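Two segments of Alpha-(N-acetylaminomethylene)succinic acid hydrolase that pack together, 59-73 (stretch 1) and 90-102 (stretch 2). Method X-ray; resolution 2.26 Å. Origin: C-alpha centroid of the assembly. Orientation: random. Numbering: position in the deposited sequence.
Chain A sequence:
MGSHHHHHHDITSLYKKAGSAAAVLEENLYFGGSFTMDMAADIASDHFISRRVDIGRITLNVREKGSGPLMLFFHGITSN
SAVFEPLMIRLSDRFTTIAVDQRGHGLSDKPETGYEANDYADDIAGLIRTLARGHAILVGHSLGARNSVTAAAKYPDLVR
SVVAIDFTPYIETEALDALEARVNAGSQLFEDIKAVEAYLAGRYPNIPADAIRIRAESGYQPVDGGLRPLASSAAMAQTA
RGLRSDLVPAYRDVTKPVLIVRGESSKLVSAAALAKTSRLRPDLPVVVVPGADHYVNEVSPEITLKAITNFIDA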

ATOM      1  N   THR A  59      11.141 -31.877   3.633  1.00 30.82           N
ATOM      2  CA  THR A  59      10.691 -31.654   5.000  1.00 29.92           C
ATOM      3  C   THR A  59      11.264 -30.320   5.467  1.00 29.29           C
ATOM      4  O   THR A  59      12.464 -30.056   5.311  1.00 26.86           O
ATOM      5  CB  THR A  59      11.166 -32.790   5.944  1.00 33.48           C
ATOM      6  OG1 THR A  59      10.595 -34.035   5.512  1.00 32.55           O
ATOM      7  CG2 THR A  59      10.737 -32.511   7.393  1.00 31.29           C
ATOM      8  N   LEU A  60      10.404 -29.478   6.039  1.00 27.37           N
ATOM      9  CA  LEU A  60      10.825 -28.162   6.504  1.00 26.25           C
ATOM     10  C   LEU A  60      10.550 -27.955   7.979  1.00 26.59           C
ATOM     11  O   LEU A  60       9.584 -28.488   8.510  1.00 28.91           O
ATOM     12  CB  LEU A  60      10.094 -27.072   5.715  1.00 23.70           C
ATOM     13  CG  LEU A  60      10.292 -27.062   4.200  1.00 24.32           C
ATOM     14  CD1 LEU A  60       9.390 -26.009   3.566  1.00 25.91           C
ATOM     15  CD2 LEU A  60      11.750 -26.788   3.882  1.00 22.68           C
ATOM     16  N   ASN A  61      11.403 -27.178   8.640  1.00 25.67           N
ATOM     17  CA  ASN A  61      11.215 -26.868  10.053  1.00 25.27           C
ATOM     18  C   ASN A  61      10.434 -25.554  10.135  1.00 26.85           C
ATOM     19  O   ASN A  61      10.697 -24.628   9.366  1.00 26.85           O
ATOM     20  CB  ASN A  61      12.563 -26.702  10.758  1.00 22.53           C
ATOM     21  CG  ASN A  61      12.410 -26.426  12.241  1.00 22.85           C
ATOM     22  OD1 ASN A  61      11.819 -27.223  12.962  1.00 20.99           O
ATOM     23  ND2 ASN A  61      12.939 -25.291  12.704  1.00 19.44           N
ATOM     24  N   VAL A  62       9.473 -25.473  11.050  1.00 28.21           N
ATOM     25  CA  VAL A  62       8.679 -24.259  11.194  1.00 30.07           C
ATOM     26  C   VAL A  62       8.439 -23.920  12.661  1.00 31.10           C
ATOM     27  O   VAL A  62       8.614 -24.768  13.535  1.00 32.52           O
ATOM     28  CB  VAL A  62       7.310 -24.389  10.467  1.00 30.66           C
ATOM     29  CG1 VAL A  62       7.529 -24.746   9.004  1.00 28.63           C
ATOM     30  CG2 VAL A  62       6.451 -25.446  11.140  1.00 30.09           C
ATOM     31  N   ARG A  63       8.062 -22.669  12.913  1.00 31.27           N
ATOM     32  CA  ARG A  63       7.775 -22.165  14.256  1.00 32.34           C
ATOM     33  C   ARG A  63       6.354 -21.615  14.198  1.00 33.03           C
ATOM     34  O   ARG A  63       6.083 -20.685  13.437  1.00 33.58           O
ATOM     35  CB  ARG A  63       8.743 -21.036  14.620  1.00 31.32           C
ATOM     36  CG  ARG A  63      10.201 -21.442  14.620  1.00 32.02           C
ATOM     37  CD  ARG A  63      11.118 -20.236  14.781  1.00 28.73           C
ATOM     38  NE  ARG A  63      12.526 -20.624  14.852  1.00 29.76           N
ATOM     39  CZ  ARG A  63      13.186 -20.872  15.983  1.00 32.01           C
ATOM     40  NH1 ARG A  63      12.564 -20.771  17.154  1.00 27.58           N
ATOM     41  NH2 ARG A  63      14.470 -21.223  15.943  1.00 31.63           N
ATOM     42  N   GLU A  64       5.456 -22.176  14.999  1.00 33.17           N
ATOM     43  CA  GLU A  64       4.065 -21.745  14.977  1.00 36.38           C
ATOM     44  C   GLU A  64       3.571 -21.108  16.260  1.00 35.87           C
ATOM     45  O   GLU A  64       4.076 -21.390  17.345  1.00 36.05           O
ATOM     46  CB  GLU A  64       3.144 -22.928  14.686  1.00 39.46           C
ATOM     47  CG  GLU A  64       3.536 -23.804  13.517  1.00 46.69           C
ATOM     48  CD  GLU A  64       2.641 -25.036  13.417  1.00 50.85           C
ATOM     49  OE1 GLU A  64       1.403 -24.860  13.307  1.00 52.22           O
ATOM     50  OE2 GLU A  64       3.171 -26.174  13.456  1.00 52.24           O
ATOM     51  N   LYS A  65       2.544 -20.277  16.116  1.00 35.12           N
ATOM     52  CA  LYS A  65       1.916 -19.603  17.241  1.00 33.86           C
ATOM     53  C   LYS A  65       0.676 -18.833  16.798  1.00 33.74           C
ATOM     54  O   LYS A  65       0.603 -18.343  15.674  1.00 33.04           O
ATOM     55  CB  LYS A  65       2.898 -18.651  17.923  1.00 33.34           C
ATOM     56  CG  LYS A  65       2.305 -17.949  19.132  1.00 35.67           C
ATOM     57  CD  LYS A  65       3.326 -17.109  19.869  1.00 35.61           C
ATOM     58  CE  LYS A  65       2.668 -16.406  21.038  1.00 36.67           C
ATOM     59  NZ  LYS A  65       1.919 -17.385  21.866  1.00 38.73           N
ATOM     60  N   GLY A  66      -0.303 -18.743  17.691  1.00 34.21           N
ATOM     61  CA  GLY A  66      -1.526 -18.023  17.391  1.00 34.21           C
ATOM     62  C   GLY A  66      -2.592 -18.807  16.649  1.00 34.76           C
ATOM     63  O   GLY A  66      -2.474 -20.013  16.426  1.00 34.86           O
ATOM     64  N   SER A  67      -3.651 -18.102  16.272  1.00 36.50           N
ATOM     65  CA  SER A  67      -4.766 -18.688  15.536  1.00 37.93           C
ATOM     66  C   SER A  67      -5.366 -17.610  14.638  1.00 37.17           C
ATOM     67  O   SER A  67      -5.211 -16.416  14.896  1.00 36.29           O
ATOM     68  CB  SER A  67      -5.832 -19.198  16.508  1.00 39.04           C
ATOM     69  OG  SER A  67      -6.289 -18.144  17.336  1.00 39.81           O
ATOM     70  N   GLY A  68      -6.057 -18.032  13.587  1.00 37.09           N
ATOM     71  CA  GLY A  68      -6.654 -17.080  12.671  1.00 34.66           C
ATOM     72  C   GLY A  68      -6.115 -17.342  11.284  1.00 33.75           C
ATOM     73  O   GLY A  68      -5.459 -18.363  11.069  1.00 32.70           O
ATOM     74  N   PRO A  69      -6.372 -16.451  10.314  1.00 32.50           N
ATOM     75  CA  PRO A  69      -5.868 -16.658   8.955  1.00 31.90           C
ATOM     76  C   PRO A  69      -4.369 -16.960   8.969  1.00 31.47           C
ATOM     77  O   PRO A  69      -3.637 -16.502   9.849  1.00 29.99           O
ATOM     78  CB  PRO A  69      -6.195 -15.336   8.266  1.00 33.01           C
ATOM     79  CG  PRO A  69      -7.450 -14.909   8.963  1.00 31.92           C
ATOM     80  CD  PRO A  69      -7.120 -15.187  10.410  1.00 32.31           C
ATOM     81  N   LEU A  70      -3.915 -17.731   7.990  1.00 31.24           N
ATOM     82  CA  LEU A  70      -2.516 -18.102   7.917  1.00 32.10           C
ATOM     83  C   LEU A  70      -1.596 -17.008   7.372  1.00 33.84           C
ATOM     84  O   LEU A  70      -1.890 -16.370   6.359  1.00 31.48           O
ATOM     85  CB  LEU A  70      -2.363 -19.359   7.067  1.00 32.32           C
ATOM     86  CG  LEU A  70      -0.945 -19.922   6.961  1.00 34.26           C
ATOM     87  CD1 LEU A  70      -0.460 -20.354   8.345  1.00 33.45           C
ATOM     88  CD2 LEU A  70      -0.935 -21.097   5.986  1.00 32.61           C
HETATM   89  N   MSE A  71      -0.475 -16.805   8.059  1.00 35.00           N
HETATM   90  CA  MSE A  71       0.519 -15.823   7.651  1.00 34.47           C
HETATM   91  C   MSE A  71       1.901 -16.459   7.784  1.00 32.25           C
HETATM   92  O   MSE A  71       2.366 -16.727   8.892  1.00 30.14           O
HETATM   93  CB  MSE A  71       0.429 -14.584   8.527  1.00 38.23           C
HETATM   94  CG  MSE A  71       1.242 -13.426   8.003  1.00 47.25           C
HETATM   95 SE   MSE A  71       0.946 -11.817   9.033  1.00 64.15          SE
HETATM   96  CE  MSE A  71      -0.761 -11.292   8.281  1.00 56.57           C
ATOM     97  N   LEU A  72       2.553 -16.697   6.648  1.00 30.86           N
ATOM     98  CA  LEU A  72       3.871 -17.333   6.626  1.00 29.78           C
ATOM     99  C   LEU A  72       5.023 -16.340   6.468  1.00 30.01           C
ATOM    100  O   LEU A  72       4.929 -15.396   5.684  1.00 30.70           O
ATOM    101  CB  LEU A  72       3.917 -18.364   5.496  1.00 27.66           C
ATOM    102  CG  LEU A  72       2.803 -19.414   5.564  1.00 29.72           C
ATOM    103  CD1 LEU A  72       2.842 -20.308   4.339  1.00 28.77           C
ATOM    104  CD2 LEU A  72       2.960 -20.237   6.838  1.00 31.33           C
ATOM    105  N   PHE A  73       6.111 -16.566   7.205  1.00 26.88           N
ATOM    106  CA  PHE A  73       7.272 -15.687   7.145  1.00 24.73           C
ATOM    107  C   PHE A  73       8.520 -16.405   6.614  1.00 24.78           C
ATOM    108  O   PHE A  73       8.897 -17.462   7.120  1.00 25.60           O
ATOM    109  CB  PHE A  73       7.576 -15.121   8.528  1.00 25.41           C
ATOM    110  CG  PHE A  73       6.471 -14.283   9.114  1.00 24.17           C
ATOM    111  CD1 PHE A  73       5.291 -14.867   9.562  1.00 26.56           C
ATOM    112  CD2 PHE A  73       6.642 -12.919   9.289  1.00 24.45           C
ATOM    113  CE1 PHE A  73       4.300 -14.102  10.186  1.00 25.31           C
ATOM    114  CE2 PHE A  73       5.653 -12.143   9.913  1.00 26.53           C
ATOM    115  CZ  PHE A  73       4.488 -12.737  10.361  1.00 23.00           C
ATOM    116  N   ARG A  90       3.486 -10.103  17.808  1.00 42.92           N
ATOM    117  CA  ARG A  90       2.629  -8.935  17.608  1.00 41.56           C
ATOM    118  C   ARG A  90       1.399  -9.188  16.741  1.00 39.71           C
ATOM    119  O   ARG A  90       0.452  -8.407  16.767  1.00 39.77           O
ATOM    120  CB  ARG A  90       3.439  -7.804  16.972  1.00 44.17           C
ATOM    121  CG  ARG A  90       4.461  -7.145  17.878  1.00 45.85           C
ATOM    122  CD  ARG A  90       3.808  -6.096  18.758  1.00 49.84           C
ATOM    123  NE  ARG A  90       4.798  -5.238  19.396  1.00 53.14           N
ATOM    124  CZ  ARG A  90       5.710  -4.530  18.738  1.00 55.88           C
ATOM    125  NH1 ARG A  90       5.765  -4.572  17.414  1.00 57.39           N
ATOM    126  NH2 ARG A  90       6.572  -3.775  19.404  1.00 58.89           N
ATOM    127  N   LEU A  91       1.412 -10.266  15.969  1.00 37.56           N
ATOM    128  CA  LEU A  91       0.288 -10.559  15.088  1.00 37.97           C
ATOM    129  C   LEU A  91      -0.396 -11.880  15.405  1.00 38.98           C
ATOM    130  O   LEU A  91      -1.367 -12.247  14.741  1.00 39.16           O
ATOM    131  CB  LEU A  91       0.769 -10.575  13.632  1.00 35.89           C
ATOM    132  CG  LEU A  91       1.306  -9.255  13.066  1.00 34.96           C
ATOM    133  CD1 LEU A  91       2.181  -9.516  11.846  1.00 34.03           C
ATOM    134  CD2 LEU A  91       0.146  -8.348  12.722  1.00 32.11           C
ATOM    135  N   SER A  92       0.111 -12.576  16.421  1.00 41.03           N
ATOM    136  CA  SER A  92      -0.399 -13.886  16.842  1.00 43.22           C
ATOM    137  C   SER A  92      -1.847 -13.951  17.311  1.00 43.25           C
ATOM    138  O   SER A  92      -2.529 -14.954  17.090  1.00 42.25           O
ATOM    139  CB  SER A  92       0.494 -14.464  17.937  1.00 44.68           C
ATOM    140  OG  SER A  92       1.753 -14.832  17.410  1.00 50.86           O
ATOM    141  N   ASP A  93      -2.311 -12.896  17.969  1.00 42.97           N
ATOM    142  CA  ASP A  93      -3.679 -12.869  18.453  1.00 43.40           C
ATOM    143  C   ASP A  93      -4.721 -12.829  17.335  1.00 42.29           C
ATOM    144  O   ASP A  93      -5.870 -13.202  17.555  1.00 43.43           O
ATOM    145  CB  ASP A  93      -3.878 -11.680  19.399  1.00 45.89           C
ATOM    146  CG  ASP A  93      -3.024 -10.476  19.023  1.00 51.50           C
ATOM    147  OD1 ASP A  93      -3.181  -9.936  17.904  1.00 51.91           O
ATOM    148  OD2 ASP A  93      -2.189 -10.068  19.860  1.00 55.95           O
ATOM    149  N   ARG A  94      -4.316 -12.412  16.135  1.00 40.14           N
ATOM    150  CA  ARG A  94      -5.241 -12.304  15.001  1.00 37.86           C
ATOM    151  C   ARG A  94      -4.927 -13.254  13.848  1.00 35.92           C
ATOM    152  O   ARG A  94      -5.789 -13.519  13.008  1.00 36.60           O
ATOM    153  CB  ARG A  94      -5.238 -10.873  14.458  1.00 38.50           C
ATOM    154  CG  ARG A  94      -5.463  -9.788  15.503  1.00 39.70           C
ATOM    155  CD  ARG A  94      -4.853  -8.471  15.032  1.00 39.79           C
ATOM    156  NE  ARG A  94      -5.288  -8.158  13.675  1.00 41.26           N
ATOM    157  CZ  ARG A  94      -4.705  -7.274  12.875  1.00 39.11           C
ATOM    158  NH1 ARG A  94      -3.644  -6.588  13.275  1.00 37.60           N
ATOM    159  NH2 ARG A  94      -5.182  -7.095  11.657  1.00 40.29           N
ATOM    160  N   PHE A  95      -3.690 -13.738  13.784  1.00 31.81           N
ATOM    161  CA  PHE A  95      -3.309 -14.660  12.719  1.00 29.73           C
ATOM    162  C   PHE A  95      -2.510 -15.844  13.252  1.00 28.93           C
ATOM    163  O   PHE A  95      -1.913 -15.781  14.332  1.00 25.39           O
ATOM    164  CB  PHE A  95      -2.424 -13.987  11.653  1.00 29.59           C
ATOM    165  CG  PHE A  95      -2.987 -12.722  11.072  1.00 27.97           C
ATOM    166  CD1 PHE A  95      -2.796 -11.501  11.713  1.00 25.44           C
ATOM    167  CD2 PHE A  95      -3.669 -12.744   9.860  1.00 26.17           C
ATOM    168  CE1 PHE A  95      -3.273 -10.324  11.158  1.00 24.47           C
ATOM    169  CE2 PHE A  95      -4.152 -11.568   9.296  1.00 26.22           C
ATOM    170  CZ  PHE A  95      -3.952 -10.356   9.944  1.00 24.82           C
ATOM    171  N   THR A  96      -2.517 -16.923  12.474  1.00 28.24           N
ATOM    172  CA  THR A  96      -1.731 -18.107  12.789  1.00 28.04           C
ATOM    173  C   THR A  96      -0.401 -17.787  12.100  1.00 27.12           C
ATOM    174  O   THR A  96      -0.262 -17.948  10.884  1.00 27.59           O
ATOM    175  CB  THR A  96      -2.334 -19.390  12.158  1.00 28.49           C
ATOM    176  OG1 THR A  96      -3.611 -19.669  12.754  1.00 31.94           O
ATOM    177  CG2 THR A  96      -1.408 -20.580  12.380  1.00 27.69           C
ATOM    178  N   THR A  97       0.555 -17.291  12.876  1.00 26.78           N
ATOM    179  CA  THR A  97       1.862 -16.924  12.352  1.00 26.47           C
ATOM    180  C   THR A  97       2.837 -18.095  12.362  1.00 28.20           C
ATOM    181  O   THR A  97       3.093 -18.700  13.406  1.00 29.81           O
ATOM    182  CB  THR A  97       2.483 -15.779  13.174  1.00 26.48           C
ATOM    183  OG1 THR A  97       2.724 -16.229  14.514  1.00 25.30           O
ATOM    184  CG2 THR A  97       1.544 -14.583  13.213  1.00 25.47           C
ATOM    185  N   ILE A  98       3.393 -18.403  11.196  1.00 27.55           N
ATOM    186  CA  ILE A  98       4.345 -19.493  11.077  1.00 26.19           C
ATOM    187  C   ILE A  98       5.571 -19.052  10.286  1.00 27.32           C
ATOM    188  O   ILE A  98       5.456 -18.598   9.144  1.00 28.39           O
ATOM    189  CB  ILE A  98       3.712 -20.724  10.379  1.00 24.25           C
ATOM    190  CG1 ILE A  98       2.525 -21.241  11.209  1.00 26.14           C
ATOM    191  CG2 ILE A  98       4.753 -21.817  10.222  1.00 23.94           C
ATOM    192  CD1 ILE A  98       1.839 -22.497  10.658  1.00 20.37           C
ATOM    193  N   ALA A  99       6.742 -19.171  10.905  1.00 26.26           N
ATOM    194  CA  ALA A  99       7.993 -18.813  10.248  1.00 25.48           C
ATOM    195  C   ALA A  99       8.581 -20.108   9.701  1.00 26.13           C
ATOM    196  O   ALA A  99       8.563 -21.134  10.379  1.00 27.96           O
ATOM    197  CB  ALA A  99       8.952 -18.176  11.246  1.00 27.31           C
ATOM    198  N   VAL A 100       9.112 -20.064   8.488  1.00 25.23           N
ATOM    199  CA  VAL A 100       9.655 -21.266   7.866  1.00 24.34           C
ATOM    200  C   VAL A 100      11.150 -21.251   7.604  1.00 25.86           C
ATOM    201  O   VAL A 100      11.677 -20.317   6.995  1.00 25.19           O
ATOM    202  CB  VAL A 100       8.974 -21.538   6.493  1.00 24.80           C
ATOM    203  CG1 VAL A 100       9.486 -22.828   5.899  1.00 21.48           C
ATOM    204  CG2 VAL A 100       7.463 -21.565   6.653  1.00 23.50           C
ATOM    205  N   ASP A 101      11.836 -22.290   8.064  1.00 25.14           N
ATOM    206  CA  ASP A 101      13.256 -22.411   7.784  1.00 24.13           C
ATOM    207  C   ASP A 101      13.201 -22.927   6.360  1.00 24.29           C
ATOM    208  O   ASP A 101      12.631 -23.986   6.106  1.00 25.70           O
ATOM    209  CB  ASP A 101      13.911 -23.448   8.700  1.00 22.47           C
ATOM    210  CG  ASP A 101      14.272 -22.876  10.053  1.00 23.32           C
ATOM    211  OD1 ASP A 101      14.677 -23.652  10.945  1.00 23.05           O
ATOM    212  OD2 ASP A 101      14.160 -21.640  10.216  1.00 23.65           O
ATOM    213  N   GLN A 102      13.754 -22.185   5.414  1.00 22.82           N
ATOM    214  CA  GLN A 102      13.677 -22.654   4.047  1.00 23.12           C
ATOM    215  C   GLN A 102      14.779 -23.660   3.722  1.00 23.57           C
ATOM    216  O   GLN A 102      15.768 -23.766   4.450  1.00 21.69           O
ATOM    217  CB  GLN A 102      13.686 -21.458   3.103  1.00 21.93           C
ATOM    218  CG  GLN A 102      12.510 -20.534   3.391  1.00 22.57           C
ATOM    219  CD  GLN A 102      12.613 -19.212   2.682  1.00 23.71           C
ATOM    220  OE1 GLN A 102      12.087 -19.038   1.578  1.00 23.79           O
ATOM    221  NE2 GLN A 102      13.308 -18.267   3.304  1.00 20.43           N
TER
HETATM  222  O   HOH W   1      15.428 -21.894  12.916  1.00 32.48           O
HETATM  223  O   HOH W   2      11.504 -17.680   7.898  1.00 20.83           O

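How does one strand serve two neighbours? Strand 96-100 lies between the two strands of stretch 1, antiparallel to 59-65 and parallel to 70-73, with an axis separation of 4.6 Å on each side. On the antiparallel side, Arg 63 and Ala 99 form a reciprocal pair: Arg 63 N donates to Ala 99 O and Ala 99 N to Arg 63 O, both at 3.0 Å. The neighbouring pair is looser; Thr 97 N reaches Lys 65 O at 3.0 Å, but the return bond from Lys 65 N to Thr 97 O is weak at 3.2 Å. On the parallel side the bonds are staggered, as parallel strands require. Met 71 N donates to Thr 96 O (3.1 Å), Ile 98 N to Met 71 O (3.0 Å), Phe 73 N to Ile 98 O (2.9 Å) and Val 100 N to Phe 73 O (2.9 Å).

What lets the chain turn between its two strands so close to stretch 2? Gly 66 and Gly 68 adopt positive phi angles, and a CB on either would clash, with Ser 92 O and Phe 95 O at Gly 66 and with Arg 94 O at Gly 68. Without side chains, the backbone can settle against these carbonyls. Thr 96 then anchors the loop twice, its OG1 donating to Gly 68 O at 2.8 Å and its N to Pro 69 O at 2.9 Å.

Which apolar side chains meet on the two faces of the sheet? Ile 98 shares one face with Val 62, Leu 70 and Leu 72. Its CG2 lies 3.6 Å from Val 62 CB, its CD1 3.9 Å from Leu 70 CD1, and its CB 3.7 Å from Leu 72 CD2, so this branched residue bridges both flanking strands. On the other face, Met 71, a selenomethionine, sets its CE over the face of the Phe 95 ring, 3.5 Å from the ring centroid, in a CH-pi contact. Its SE also packs 3.8 Å from Leu 91 CD1, a methyl that lies at the edge of the Phe 73 ring.

Where do polar side chains and water add to the contact? Asn 61 and Asp 101 are joined through both backbone and side chain: Asp 101 N donates to Asn 61 O at 2.9 Å, and Asn 61 ND2 to Asp 101 OD1 at 3.0 Å. Water 1 extends this link by donating to Asp 101 OD1 (2.7 Å) while accepting from Arg 63 NH2 (3.2 Å). Water 2 donates to Phe 73 O at 2.7 Å and Val 100 O at 2.8 Å, bridging two carbonyls that could not bond each other.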